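Local coordinates for trwC protein (Escherichia coli, PDB 1OMH) that probably nicks and processes origin-of-transfer DNA during bacterial conjugation, this chain being the N-terminal relaxase domain of a longer protein, at residues B[238-243]-B[260-265]; B[152-158]-B[277-281]; B[1-5]-B[186-190]. One frame throughout, in Å; residues are numbered along the deposited sequence.

Contact 1: B[238-243]-B[260-265]; sequences QIAEWY and AAKVLS. With nucleotides of chain A.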
loop_
_atom_site.group_PDB
_atom_site.type_symbol
_atom_site.label_atom_id
_atom_site.label_comp_id
_atom_site.label_asym_id
_atom_site.label_seq_id
_atom_site.Cartn_x
_atom_site.Cartn_y
_atom_site.Cartn_z
ATOM N N GLN B 238 3.313 12.644 -16.100
ATOM C CA GLN B 238 3.218 11.715 -17.223
ATOM C C GLN B 238 1.761 11.304 -17.447
ATOM O O GLN B 238 1.296 11.192 -18.584
ATOM C CB GLN B 238 4.103 10.487 -16.966
ATOM C CG GLN B 238 5.603 10.804 -17.051
ATOM C CD GLN B 238 6.499 9.645 -16.620
ATOM O OE1 GLN B 238 7.666 9.565 -17.017
ATOM N NE2 GLN B 238 5.963 8.752 -15.797
ATOM N N ILE B 239 1.038 11.079 -16.358
ATOM C CA ILE B 239 -0.367 10.706 -16.458
ATOM C C ILE B 239 -1.146 11.863 -17.102
ATOM O O ILE B 239 -1.942 11.642 -18.017
ATOM C CB ILE B 239 -0.956 10.363 -15.057
ATOM C CG1 ILE B 239 -0.578 8.935 -14.645
ATOM C CG2 ILE B 239 -2.472 10.430 -15.091
ATOM C CD1 ILE B 239 0.866 8.568 -14.824
ATOM N N ALA B 240 -0.906 13.094 -16.646
ATOM C CA ALA B 240 -1.598 14.255 -17.213
ATOM C C ALA B 240 -1.310 14.421 -18.713
ATOM O O ALA B 240 -2.211 14.750 -19.496
ATOM C CB ALA B 240 -1.200 15.534 -16.466
ATOM N N GLU B 241 -0.058 14.205 -19.112
ATOM C CA GLU B 241 0.299 14.343 -20.523
ATOM C C GLU B 241 -0.414 13.295 -21.364
ATOM O O GLU B 241 -0.793 13.567 -22.495
ATOM C CB GLU B 241 1.813 14.195 -20.747
ATOM C CG GLU B 241 2.257 14.777 -22.098
ATOM C CD GLU B 241 3.633 14.313 -22.554
ATOM O OE1 GLU B 241 4.537 14.175 -21.706
ATOM O OE2 GLU B 241 3.814 14.100 -23.773
ATOM N N TRP B 242 -0.585 12.095 -20.813
ATOM C CA TRP B 242 -1.245 11.021 -21.538
ATOM C C TRP B 242 -2.684 11.407 -21.855
ATOM O O TRP B 242 -3.140 11.242 -22.991
ATOM C CB TRP B 242 -1.189 9.715 -20.731
ATOM C CG TRP B 242 -1.678 8.514 -21.493
ATOM C CD1 TRP B 242 -2.982 8.144 -21.703
ATOM C CD2 TRP B 242 -0.872 7.534 -22.161
ATOM N NE1 TRP B 242 -3.031 6.995 -22.454
ATOM C CE2 TRP B 242 -1.752 6.599 -22.751
ATOM C CE3 TRP B 242 0.511 7.356 -22.324
ATOM C CZ2 TRP B 242 -1.298 5.503 -23.489
ATOM C CZ3 TRP B 242 0.961 6.262 -23.062
ATOM C CH2 TRP B 242 0.058 5.351 -23.634
ATOM N N TYR B 243 -3.394 11.933 -20.860
ATOM C CA TYR B 243 -4.773 12.364 -21.072
ATOM C C TYR B 243 -4.812 13.505 -22.093
ATOM O O TYR B 243 -5.653 13.513 -22.993
ATOM C CB TYR B 243 -5.408 12.847 -19.757
ATOM C CG TYR B 243 -5.674 11.766 -18.730
ATOM C CD1 TYR B 243 -6.168 10.518 -19.109
ATOM C CD2 TYR B 243 -5.469 12.007 -17.371
ATOM C CE1 TYR B 243 -6.453 9.535 -18.159
ATOM C CE2 TYR B 243 -5.751 11.034 -16.414
ATOM C CZ TYR B 243 -6.241 9.803 -16.815
ATOM O OH TYR B 243 -6.513 8.836 -15.876
ATOM N N ALA B 260 -5.011 2.645 -18.683
ATOM C CA ALA B 260 -4.073 2.732 -19.799
ATOM C C ALA B 260 -3.110 3.903 -19.580
ATOM O O ALA B 260 -1.909 3.787 -19.816
ATOM C CB ALA B 260 -4.834 2.912 -21.118
ATOM N N ALA B 261 -3.640 5.028 -19.119
ATOM C CA ALA B 261 -2.817 6.206 -18.884
ATOM C C ALA B 261 -1.768 5.955 -17.806
ATOM O O ALA B 261 -0.612 6.359 -17.949
ATOM C CB ALA B 261 -3.693 7.375 -18.491
ATOM N N LYS B 262 -2.169 5.283 -16.732
ATOM C CA LYS B 262 -1.260 4.998 -15.627
ATOM C C LYS B 262 -0.266 3.875 -15.886
ATOM O O LYS B 262 0.905 3.982 -15.522
ATOM C CB LYS B 262 -2.061 4.675 -14.364
ATOM C CG LYS B 262 -2.872 5.847 -13.858
ATOM C CD LYS B 262 -3.614 5.496 -12.588
ATOM C CE LYS B 262 -4.429 6.677 -12.103
ATOM N NZ LYS B 262 -4.893 6.444 -10.717
ATOM N N VAL B 263 -0.724 2.800 -16.515
ATOM C CA VAL B 263 0.152 1.670 -16.777
ATOM C C VAL B 263 1.075 1.858 -17.971
ATOM O O VAL B 263 2.275 1.592 -17.879
ATOM C CB VAL B 263 -0.667 0.369 -16.966
ATOM C CG1 VAL B 263 0.266 -0.814 -17.221
ATOM C CG2 VAL B 263 -1.502 0.105 -15.713
ATOM N N LEU B 264 0.529 2.337 -19.082
ATOM C CA LEU B 264 1.318 2.521 -20.296
ATOM C C LEU B 264 2.349 3.645 -20.251
ATOM O O LEU B 264 3.222 3.709 -21.112
ATOM C CB LEU B 264 0.386 2.719 -21.499
ATOM C CG LEU B 264 -0.462 1.494 -21.858
ATOM C CD1 LEU B 264 -1.353 1.807 -23.057
ATOM C CD2 LEU B 264 0.456 0.315 -22.165
ATOM N N SER B 265 2.257 4.526 -19.260
ATOM C CA SER B 265 3.217 5.619 -19.149
ATOM C C SER B 265 4.214 5.317 -18.036
ATOM O O SER B 265 5.137 6.089 -17.784
ATOM C CB SER B 265 2.496 6.937 -18.841
ATOM O OG SER B 265 1.940 6.932 -17.531
ATOM P P DC A 24 3.760 10.808 -8.011
ATOM O OP1 DC A 24 5.146 10.440 -7.621
ATOM O OP2 DC A 24 3.533 11.710 -9.170
ATOM O "O5'" DC A 24 2.888 9.488 -8.212
ATOM C "C5'" DC A 24 3.136 8.269 -7.490
ATOM C "C4'" DC A 24 2.047 7.277 -7.825
ATOM O "O4'" DC A 24 0.784 7.961 -7.700
ATOM C "C3'" DC A 24 2.102 6.734 -9.259
ATOM O "O3'" DC A 24 2.374 5.328 -9.068
ATOM C "C2'" DC A 24 0.639 6.629 -9.659
ATOM C "C1'" DC A 24 -0.116 7.508 -8.688
ATOM N N1 DC A 24 -0.916 8.639 -9.183
ATOM C C2 DC A 24 -2.152 8.355 -9.769
ATOM O O2 DC A 24 -2.466 7.175 -9.944
ATOM N N3 DC A 24 -2.969 9.373 -10.123
ATOM C C4 DC A 24 -2.583 10.634 -9.920
ATOM N N4 DC A 24 -3.432 11.609 -10.252
ATOM C C5 DC A 24 -1.309 10.953 -9.362
ATOM C C6 DC A 24 -0.510 9.934 -9.022
#
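Trp242 sets one face of its indole over Ala261 CA. That atom stands 3.6 Å from the centroid of the five-membered ring and 17° off the ring normal, which meets the criteria for a CH-pi contact. The ring lands there because CG is anti to the backbone N (chi1 -172°), carrying the indole across to the helix 255-264. Its six-membered end runs on to Leu264, where CH2 lies 3.4 Å from Leu264 CB as the two side chains cross obliquely. The methyl of Ala261 sits in the corner formed by two aromatic side chains: besides Trp242 it meets Tyr243, whose CE1 is 3.5 Å from Ala261 CB.

One turn earlier, Ile239 reaches over with its longer branch. Its CD1 comes to 3.3 Å from Ser265 OG, and its CG1 lies 3.9 Å from CG of Lys262. That serine hydroxyl is already engaged, donating to Ala261 O at 2.6 Å, and Arg235 also hydrogen-bonds to it. Lys262 CB leaves the backbone away from helix 234-246, yet the extended chain beyond it passes Ile239 and donates from NZ to O2 of DC24 of chain A at 2.6 Å.

The short axes pass 8.8 Å apart at 127°: two helices consecutive in the chain, 234-246 and 255-264, packed at a steep angle, the second touching a DNA base.

Contact 2: B[152-158]-B[277-281]; sequences TSRERDP and LRAEW. With SO4 (sulfate ion), chain D; SO4 (sulfate ion), chain E; SO4 (sulfate ion), chain C; nucleotides of chain A.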
loop_
_atom_site.group_PDB
_atom_site.type_symbol
_atom_site.label_atom_id
_atom_site.label_comp_id
_atom_site.label_asym_id
_atom_site.label_seq_id
_atom_site.Cartn_x
_atom_site.Cartn_y
_atom_site.Cartn_z
ATOM N N THR B 152 10.783 5.277 -3.060
ATOM C CA THR B 152 10.871 5.950 -4.349
ATOM C C THR B 152 9.779 5.555 -5.335
ATOM O O THR B 152 9.248 4.444 -5.296
ATOM C CB THR B 152 12.244 5.711 -5.030
ATOM O OG1 THR B 152 12.332 4.354 -5.475
ATOM C CG2 THR B 152 13.382 5.999 -4.059
ATOM N N SER B 153 9.454 6.488 -6.222
ATOM C CA SER B 153 8.438 6.255 -7.233
ATOM C C SER B 153 9.137 5.651 -8.447
ATOM O O SER B 153 10.370 5.557 -8.477
ATOM C CB SER B 153 7.768 7.577 -7.628
ATOM O OG SER B 153 8.589 8.312 -8.530
ATOM N N ARG B 154 8.354 5.248 -9.442
ATOM C CA ARG B 154 8.914 4.661 -10.651
ATOM C C ARG B 154 9.758 5.675 -11.417
ATOM O O ARG B 154 10.498 5.305 -12.327
ATOM C CB ARG B 154 7.800 4.128 -11.562
ATOM C CG ARG B 154 7.017 2.951 -10.984
ATOM C CD ARG B 154 7.939 1.808 -10.590
ATOM N NE ARG B 154 7.204 0.619 -10.167
ATOM C CZ ARG B 154 6.659 -0.269 -10.996
ATOM N NH1 ARG B 154 6.005 -1.314 -10.506
ATOM N NH2 ARG B 154 6.778 -0.126 -12.314
ATOM N N GLU B 155 9.638 6.952 -11.061
ATOM C CA GLU B 155 10.420 7.993 -11.719
ATOM C C GLU B 155 11.512 8.493 -10.774
ATOM O O GLU B 155 12.167 9.510 -11.025
ATOM C CB GLU B 155 9.516 9.143 -12.167
ATOM C CG GLU B 155 8.789 8.882 -13.491
ATOM C CD GLU B 155 9.759 8.660 -14.646
ATOM O OE1 GLU B 155 10.791 9.357 -14.689
ATOM O OE2 GLU B 155 9.491 7.802 -15.515
ATOM N N ARG B 156 11.691 7.747 -9.686
ATOM C CA ARG B 156 12.695 8.025 -8.668
ATOM C C ARG B 156 12.487 9.278 -7.821
ATOM O O ARG B 156 13.448 9.844 -7.294
ATOM C CB ARG B 156 14.099 8.036 -9.295
ATOM C CG ARG B 156 14.524 6.675 -9.853
ATOM C CD ARG B 156 14.302 5.558 -8.825
ATOM N NE ARG B 156 14.741 4.245 -9.296
ATOM C CZ ARG B 156 14.521 3.105 -8.645
ATOM N NH1 ARG B 156 13.862 3.115 -7.494
ATOM N NH2 ARG B 156 14.961 1.953 -9.138
ATOM N N ASP B 157 11.238 9.718 -7.701
ATOM C CA ASP B 157 10.918 10.867 -6.860
ATOM C C ASP B 157 10.712 10.325 -5.450
ATOM O O ASP B 157 10.438 9.133 -5.272
ATOM C CB ASP B 157 9.600 11.528 -7.283
ATOM C CG ASP B 157 9.759 12.483 -8.436
ATOM O OD1 ASP B 157 10.679 13.322 -8.382
ATOM O OD2 ASP B 157 8.947 12.412 -9.384
ATOM N N PRO B 158 10.854 11.182 -4.427
ATOM C CA PRO B 158 10.638 10.695 -3.059
ATOM C C PRO B 158 9.175 10.254 -3.054
ATOM O O PRO B 158 8.310 10.993 -3.528
ATOM C CB PRO B 158 10.859 11.943 -2.203
ATOM C CG PRO B 158 11.827 12.755 -3.025
ATOM C CD PRO B 158 11.294 12.589 -4.430
ATOM N N LEU B 277 21.086 9.802 -5.423
ATOM C CA LEU B 277 19.715 10.231 -5.676
ATOM C C LEU B 277 19.232 11.224 -4.615
ATOM O O LEU B 277 18.560 12.211 -4.930
ATOM C CB LEU B 277 18.782 9.017 -5.720
ATOM C CG LEU B 277 17.297 9.316 -5.961
ATOM C CD1 LEU B 277 17.121 10.104 -7.253
ATOM C CD2 LEU B 277 16.519 8.007 -6.015
ATOM N N ARG B 278 19.592 10.968 -3.361
ATOM C CA ARG B 278 19.200 11.840 -2.250
ATOM C C ARG B 278 19.787 13.234 -2.472
ATOM O O ARG B 278 19.127 14.257 -2.241
ATOM C CB ARG B 278 19.725 11.259 -0.926
ATOM C CG ARG B 278 18.923 11.632 0.327
ATOM C CD ARG B 278 18.813 13.136 0.531
ATOM N NE ARG B 278 18.221 13.494 1.822
ATOM C CZ ARG B 278 18.812 13.304 2.999
ATOM N NH1 ARG B 278 18.199 13.666 4.119
ATOM N NH2 ARG B 278 20.018 12.755 3.057
ATOM N N ALA B 279 21.043 13.268 -2.913
ATOM C CA ALA B 279 21.734 14.522 -3.178
ATOM C C ALA B 279 21.009 15.284 -4.289
ATOM O O ALA B 279 20.930 16.509 -4.263
ATOM C CB ALA B 279 23.185 14.244 -3.580
ATOM N N GLU B 280 20.484 14.550 -5.265
ATOM C CA GLU B 280 19.756 15.162 -6.369
ATOM C C GLU B 280 18.474 15.795 -5.819
ATOM O O GLU B 280 18.137 16.939 -6.139
ATOM C CB GLU B 280 19.397 14.105 -7.427
ATOM C CG GLU B 280 18.706 14.675 -8.667
ATOM C CD GLU B 280 18.257 13.607 -9.665
ATOM O OE1 GLU B 280 18.908 12.546 -9.768
ATOM O OE2 GLU B 280 17.251 13.843 -10.368
ATOM N N TRP B 281 17.762 15.034 -4.993
ATOM C CA TRP B 281 16.524 15.518 -4.388
ATOM C C TRP B 281 16.766 16.829 -3.654
ATOM O O TRP B 281 16.037 17.800 -3.836
ATOM C CB TRP B 281 15.965 14.495 -3.383
ATOM C CG TRP B 281 15.437 13.212 -3.976
ATOM C CD1 TRP B 281 15.084 12.983 -5.282
ATOM C CD2 TRP B 281 15.138 12.007 -3.266
ATOM N NE1 TRP B 281 14.585 11.708 -5.424
ATOM C CE2 TRP B 281 14.604 11.088 -4.200
ATOM C CE3 TRP B 281 15.265 11.612 -1.926
ATOM C CZ2 TRP B 281 14.197 9.801 -3.835
ATOM C CZ3 TRP B 281 14.862 10.332 -1.566
ATOM C CH2 TRP B 281 14.334 9.442 -2.519
HETATM S S SO4 D . 12.572 1.963 -3.049
HETATM O O1 SO4 D . 12.570 0.490 -3.150
HETATM O O2 SO4 D . 13.757 2.501 -3.741
HETATM O O3 SO4 D . 12.617 2.367 -1.634
HETATM O O4 SO4 D . 11.342 2.489 -3.667
HETATM S S SO4 E . 5.026 -3.222 -13.697
HETATM O O1 SO4 E . 6.167 -2.427 -14.190
HETATM O O2 SO4 E . 3.772 -2.738 -14.309
HETATM O O3 SO4 E . 4.935 -3.085 -12.232
HETATM O O4 SO4 E . 5.234 -4.639 -14.055
HETATM S S SO4 C . 6.653 0.267 -6.584
HETATM O O1 SO4 C . 7.799 -0.415 -5.952
HETATM O O2 SO4 C . 7.056 1.612 -7.040
HETATM O O3 SO4 C . 5.562 0.394 -5.601
HETATM O O4 SO4 C . 6.196 -0.528 -7.740
ATOM P P DT A 25 2.663 4.348 -10.320
ATOM O OP1 DT A 25 4.051 4.632 -10.765
ATOM O OP2 DT A 25 1.557 4.385 -11.310
ATOM O "O5'" DT A 25 2.621 2.907 -9.640
ATOM C "C5'" DT A 25 3.358 2.638 -8.442
ATOM C "C4'" DT A 25 2.739 1.485 -7.684
ATOM O "O4'" DT A 25 1.441 1.871 -7.185
ATOM C "C3'" DT A 25 2.472 0.271 -8.566
ATOM O "O3'" DT A 25 3.600 -0.597 -8.493
ATOM C "C2'" DT A 25 1.278 -0.391 -7.910
ATOM C "C1'" DT A 25 0.567 0.748 -7.189
ATOM N N1 DT A 25 -0.731 1.164 -7.765
ATOM C C2 DT A 25 -1.847 0.406 -7.462
ATOM O O2 DT A 25 -1.807 -0.604 -6.774
ATOM N N3 DT A 25 -3.020 0.876 -8.001
ATOM C C4 DT A 25 -3.186 1.992 -8.798
ATOM O O4 DT A 25 -4.308 2.291 -9.205
ATOM C C5 DT A 25 -1.974 2.730 -9.087
ATOM C C7 DT A 25 -2.052 3.955 -9.944
ATOM C C6 DT A 25 -0.826 2.282 -8.566
#
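The turn between strands 145-152 and 158-167 of the central sheet meets the helix 274-287 through Pro158, Arg156 and the indole of Trp281. With CG beside its backbone N (chi1 -69°), Trp281 turns NE1 to Arg156 O and donates to it (2.9 Å, N-H...O 152°), the acceptor lying in the ring plane and the donor in the carbonyl plane. Pro158 CG sits over the centre of one indole face, 3.5 Å from the five-membered centroid, a CH-pi contact. Leu277 CG, one turn earlier on the same helix, lies toward the rim of the opposite face, while Thr152 CG2 touches the ring edge at CH2 (3.9 Å). With an alanine in place of Trp281, Arg156 O would probably lose its indole donor and a gap would open between Pro158 and Leu277.

Arg156 NH1 donates to Thr152 OG1 (2.8 Å) in the guanidinium plane, beside a sulfate ion, probably from the crystallisation liquor, bound by Thr152 N. Ser153 OG accepts from the amides of Glu155 and Asp157. A type I turn from Ser153 to Arg156, with Arg156 at positive phi and Ser153 N bonded to Asp157 O, is the pattern of a 3:5 hairpin, here linking strands whose His150, His161 and His163 bind zinc or copper in other structures of this protein; no metal is bound here.

Contact 3: B[1-5]-B[186-190]; sequences MLSHM and VKATR. With nucleotides of chain A.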
loop_
_atom_site.group_PDB
_atom_site.type_symbol
_atom_site.label_atom_id
_atom_site.label_comp_id
_atom_site.label_asym_id
_atom_site.label_seq_id
_atom_site.Cartn_x
_atom_site.Cartn_y
_atom_site.Cartn_z
HETATM N N MSE B 1 -3.068 8.007 0.591
HETATM C CA MSE B 1 -3.820 7.261 -0.453
HETATM C C MSE B 1 -3.763 5.777 -0.111
HETATM O O MSE B 1 -2.775 5.304 0.450
HETATM C CB MSE B 1 -3.171 7.499 -1.822
HETATM C CG MSE B 1 -3.757 6.707 -2.976
HETATM SE SE MSE B 1 -5.531 7.286 -3.476
HETATM C CE MSE B 1 -5.361 9.151 -3.057
ATOM N N LEU B 2 -4.827 5.053 -0.442
ATOM C CA LEU B 2 -4.887 3.616 -0.202
ATOM C C LEU B 2 -5.530 2.975 -1.426
ATOM O O LEU B 2 -6.579 3.413 -1.896
ATOM C CB LEU B 2 -5.733 3.291 1.035
ATOM C CG LEU B 2 -5.530 1.952 1.774
ATOM C CD1 LEU B 2 -6.877 1.426 2.244
ATOM C CD2 LEU B 2 -4.858 0.921 0.895
ATOM N N SER B 3 -4.885 1.942 -1.945
ATOM C CA SER B 3 -5.403 1.226 -3.098
ATOM C C SER B 3 -5.221 -0.253 -2.839
ATOM O O SER B 3 -4.361 -0.659 -2.051
ATOM C CB SER B 3 -4.648 1.615 -4.372
ATOM O OG SER B 3 -3.332 1.090 -4.362
ATOM N N HIS B 4 -6.039 -1.064 -3.492
ATOM C CA HIS B 4 -5.925 -2.494 -3.316
ATOM C C HIS B 4 -5.735 -3.159 -4.665
ATOM O O HIS B 4 -6.127 -2.626 -5.711
ATOM C CB HIS B 4 -7.184 -3.064 -2.653
ATOM C CG HIS B 4 -8.418 -2.933 -3.491
ATOM N ND1 HIS B 4 -9.443 -2.067 -3.173
ATOM C CD2 HIS B 4 -8.784 -3.537 -4.648
ATOM C CE1 HIS B 4 -10.383 -2.143 -4.096
ATOM N NE2 HIS B 4 -10.008 -3.027 -5.004
HETATM N N MSE B 5 -5.141 -4.337 -4.624
HETATM C CA MSE B 5 -4.935 -5.109 -5.823
HETATM C C MSE B 5 -5.055 -6.553 -5.389
HETATM O O MSE B 5 -4.341 -7.005 -4.489
HETATM C CB MSE B 5 -3.549 -4.853 -6.415
HETATM C CG MSE B 5 -3.476 -5.106 -7.915
HETATM SE SE MSE B 5 -1.671 -5.007 -8.604
HETATM C CE MSE B 5 -1.105 -3.380 -7.729
ATOM N N VAL B 186 -11.881 -5.280 0.898
ATOM C CA VAL B 186 -11.873 -4.623 -0.411
ATOM C C VAL B 186 -12.887 -3.479 -0.490
ATOM O O VAL B 186 -12.541 -2.355 -0.861
ATOM C CB VAL B 186 -12.173 -5.635 -1.547
ATOM C CG1 VAL B 186 -12.303 -4.910 -2.887
ATOM C CG2 VAL B 186 -11.070 -6.667 -1.620
ATOM N N LYS B 187 -14.138 -3.766 -0.143
ATOM C CA LYS B 187 -15.195 -2.757 -0.186
ATOM C C LYS B 187 -15.000 -1.619 0.808
ATOM O O LYS B 187 -15.623 -0.569 0.689
ATOM C CB LYS B 187 -16.557 -3.422 0.041
ATOM C CG LYS B 187 -16.956 -4.339 -1.111
ATOM C CD LYS B 187 -18.298 -5.029 -0.872
ATOM C CE LYS B 187 -18.754 -5.785 -2.122
ATOM N NZ LYS B 187 -20.011 -6.557 -1.893
ATOM N N ALA B 188 -14.130 -1.831 1.788
ATOM C CA ALA B 188 -13.852 -0.812 2.795
ATOM C C ALA B 188 -12.559 -0.049 2.492
ATOM O O ALA B 188 -12.027 0.645 3.356
ATOM C CB ALA B 188 -13.762 -1.462 4.173
ATOM N N THR B 189 -12.052 -0.178 1.270
ATOM C CA THR B 189 -10.806 0.498 0.883
ATOM C C THR B 189 -10.865 2.012 1.075
ATOM O O THR B 189 -9.934 2.615 1.620
ATOM C CB THR B 189 -10.448 0.216 -0.592
ATOM O OG1 THR B 189 -10.245 -1.189 -0.772
ATOM C CG2 THR B 189 -9.170 0.960 -0.981
ATOM N N ARG B 190 -11.947 2.628 0.615
ATOM C CA ARG B 190 -12.108 4.069 0.763
ATOM C C ARG B 190 -12.070 4.431 2.243
ATOM O O ARG B 190 -11.373 5.362 2.644
ATOM C CB ARG B 190 -13.442 4.518 0.156
ATOM C CG ARG B 190 -13.940 5.861 0.659
ATOM C CD ARG B 190 -13.365 7.006 -0.128
ATOM N NE ARG B 190 -13.912 7.050 -1.479
ATOM C CZ ARG B 190 -13.720 8.055 -2.329
ATOM N NH1 ARG B 190 -12.993 9.103 -1.964
ATOM N NH2 ARG B 190 -14.249 8.009 -3.543
ATOM P P DT A 21 -9.857 6.735 -7.970
ATOM O OP1 DT A 21 -9.519 7.372 -9.270
ATOM O OP2 DT A 21 -9.003 5.652 -7.450
ATOM O "O5'" DT A 21 -10.014 7.876 -6.869
ATOM C "C5'" DT A 21 -10.759 9.068 -7.142
ATOM C "C4'" DT A 21 -10.406 10.161 -6.156
ATOM O "O4'" DT A 21 -10.553 9.648 -4.807
ATOM C "C3'" DT A 21 -8.958 10.661 -6.252
ATOM O "O3'" DT A 21 -8.998 11.976 -6.841
ATOM C "C2'" DT A 21 -8.627 11.034 -4.817
ATOM C "C1'" DT A 21 -9.606 10.259 -3.948
ATOM N N1 DT A 21 -9.059 9.261 -2.989
ATOM C C2 DT A 21 -8.145 9.715 -2.048
ATOM O O2 DT A 21 -7.753 10.869 -1.992
ATOM N N3 DT A 21 -7.702 8.759 -1.168
ATOM C C4 DT A 21 -8.062 7.427 -1.126
ATOM O O4 DT A 21 -7.575 6.691 -0.261
ATOM C C5 DT A 21 -9.014 7.012 -2.141
ATOM C C7 DT A 21 -9.464 5.585 -2.174
ATOM C C6 DT A 21 -9.455 7.935 -3.012
ATOM P P DA A 19 -17.527 -1.796 -4.931
ATOM O OP1 DA A 19 -18.200 -1.405 -3.667
ATOM O OP2 DA A 19 -18.186 -1.533 -6.221
ATOM O "O5'" DA A 19 -16.069 -1.138 -4.941
ATOM C "C5'" DA A 19 -15.280 -0.939 -3.743
ATOM C "C4'" DA A 19 -13.827 -0.799 -4.140
ATOM O "O4'" DA A 19 -13.551 -1.902 -4.994
ATOM C "C3'" DA A 19 -13.371 0.467 -4.882
ATOM O "O3'" DA A 19 -12.317 0.924 -4.017
ATOM C "C2'" DA A 19 -12.418 -0.064 -5.944
ATOM C "C1'" DA A 19 -12.723 -1.545 -6.052
ATOM N N9 DA A 19 -13.314 -2.138 -7.236
ATOM C C8 DA A 19 -14.441 -1.847 -7.962
ATOM N N7 DA A 19 -14.701 -2.731 -8.895
ATOM C C5 DA A 19 -13.660 -3.644 -8.785
ATOM C C6 DA A 19 -13.355 -4.828 -9.477
ATOM N N6 DA A 19 -14.099 -5.325 -10.468
ATOM N N1 DA A 19 -12.243 -5.498 -9.111
ATOM C C2 DA A 19 -11.490 -5.009 -8.115
ATOM N N3 DA A 19 -11.675 -3.911 -7.387
ATOM C C4 DA A 19 -12.791 -3.272 -7.783
ATOM P P DG A 22 -7.711 12.590 -7.593
ATOM O OP1 DG A 22 -7.917 14.055 -7.663
ATOM O OP2 DG A 22 -7.510 11.824 -8.849
ATOM O "O5'" DG A 22 -6.472 12.295 -6.637
ATOM C "C5'" DG A 22 -6.158 13.134 -5.518
ATOM C "C4'" DG A 22 -4.815 12.730 -4.958
ATOM O "O4'" DG A 22 -4.816 11.300 -4.856
ATOM C "C3'" DG A 22 -3.589 13.088 -5.804
ATOM O "O3'" DG A 22 -2.891 14.067 -5.030
ATOM C "C2'" DG A 22 -2.660 11.903 -5.594
ATOM C "C1'" DG A 22 -3.551 10.770 -5.155
ATOM N N9 DG A 22 -3.734 9.612 -6.027
ATOM C C8 DG A 22 -4.753 9.359 -6.918
ATOM N N7 DG A 22 -4.703 8.153 -7.417
ATOM C C5 DG A 22 -3.560 7.598 -6.854
ATOM C C6 DG A 22 -2.984 6.310 -7.006
ATOM O O6 DG A 22 -3.386 5.362 -7.688
ATOM N N1 DG A 22 -1.822 6.177 -6.247
ATOM C C2 DG A 22 -1.290 7.152 -5.445
ATOM N N2 DG A 22 -0.169 6.841 -4.789
ATOM N N3 DG A 22 -1.816 8.349 -5.296
ATOM C C4 DG A 22 -2.940 8.500 -6.021
#
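His4, on the edge strand 2-8 of the five-stranded antiparallel sheet, meets Thr189 and Val186 where helix 183-187 gives way to helix 189-206, and bridges them to DNA. With CG between the backbone N and the carbonyl carbon (chi1 65°), its ND1 reaches Thr189 OG1 and donates to it at 2.7 Å, the oxygen tilted 21° from the ring plane. At the other nitrogen, NE2 donates to N3 of DA19 of chain A over 3.0 Å, and the N-H...N angle of 176° makes this bond almost straight. N3 lies on the minor-groove edge of adenine. Because both nitrogens act as donors, the imidazole is likely to be positively charged. Val186 CG1 rests over one ring face, 3.8 Å from the centroid, and so limits how the ring can swing.

Leu2 extends CD1 to 3.3 Å from Thr189 O, while Thr189 CG2 lies 3.7 Å from Leu2 O; the threonine thus packs along the strand backbone as well as meeting the histidine. The Leu2 amide is used differently, giving its N-H to O4 of DT21 of chain A at 3.2 Å.

Further out, the strand is fixed by backbone hydrogen bonds of Met1, Ser3 and Met5 to strand 81-89, where Leu86 touches both Leu2 and His4. Ala188 is the N-cap of helix 189-206. The hydroxyl that receives the His4 proton is itself held by a second bond: Thr189 OG1 donates to Val186 O at 2.6 Å, and the same carbonyl oxygen also accepts from Thr189 N at 3.1 Å.

Contact 3 belongs to the edge strand 2-8 of the central sheet, and contact 2 to the turn joining strands 145-152 and 158-167 of that sheet; contact 1 lies between helix 234-246 and the end of helix 255-264 with the residue after it. Centres of contacts 1 and 2 are about 19 Å apart, and their residues Gln238 and Glu155 come next to each other. The centre of contact 3 is about 21 Å from that of contact 1 and about 26 Å from that of contact 2. Along the chain, contact 3 closes before contact 1 opens, contact 1 falls between the segments of contact 2, and contacts 2 and 3 interleave. Contact 1 pairs two C-terminal helices, contact 2 sets helix 274-287 against the hairpin turn, and bound DNA reaches residues of all three.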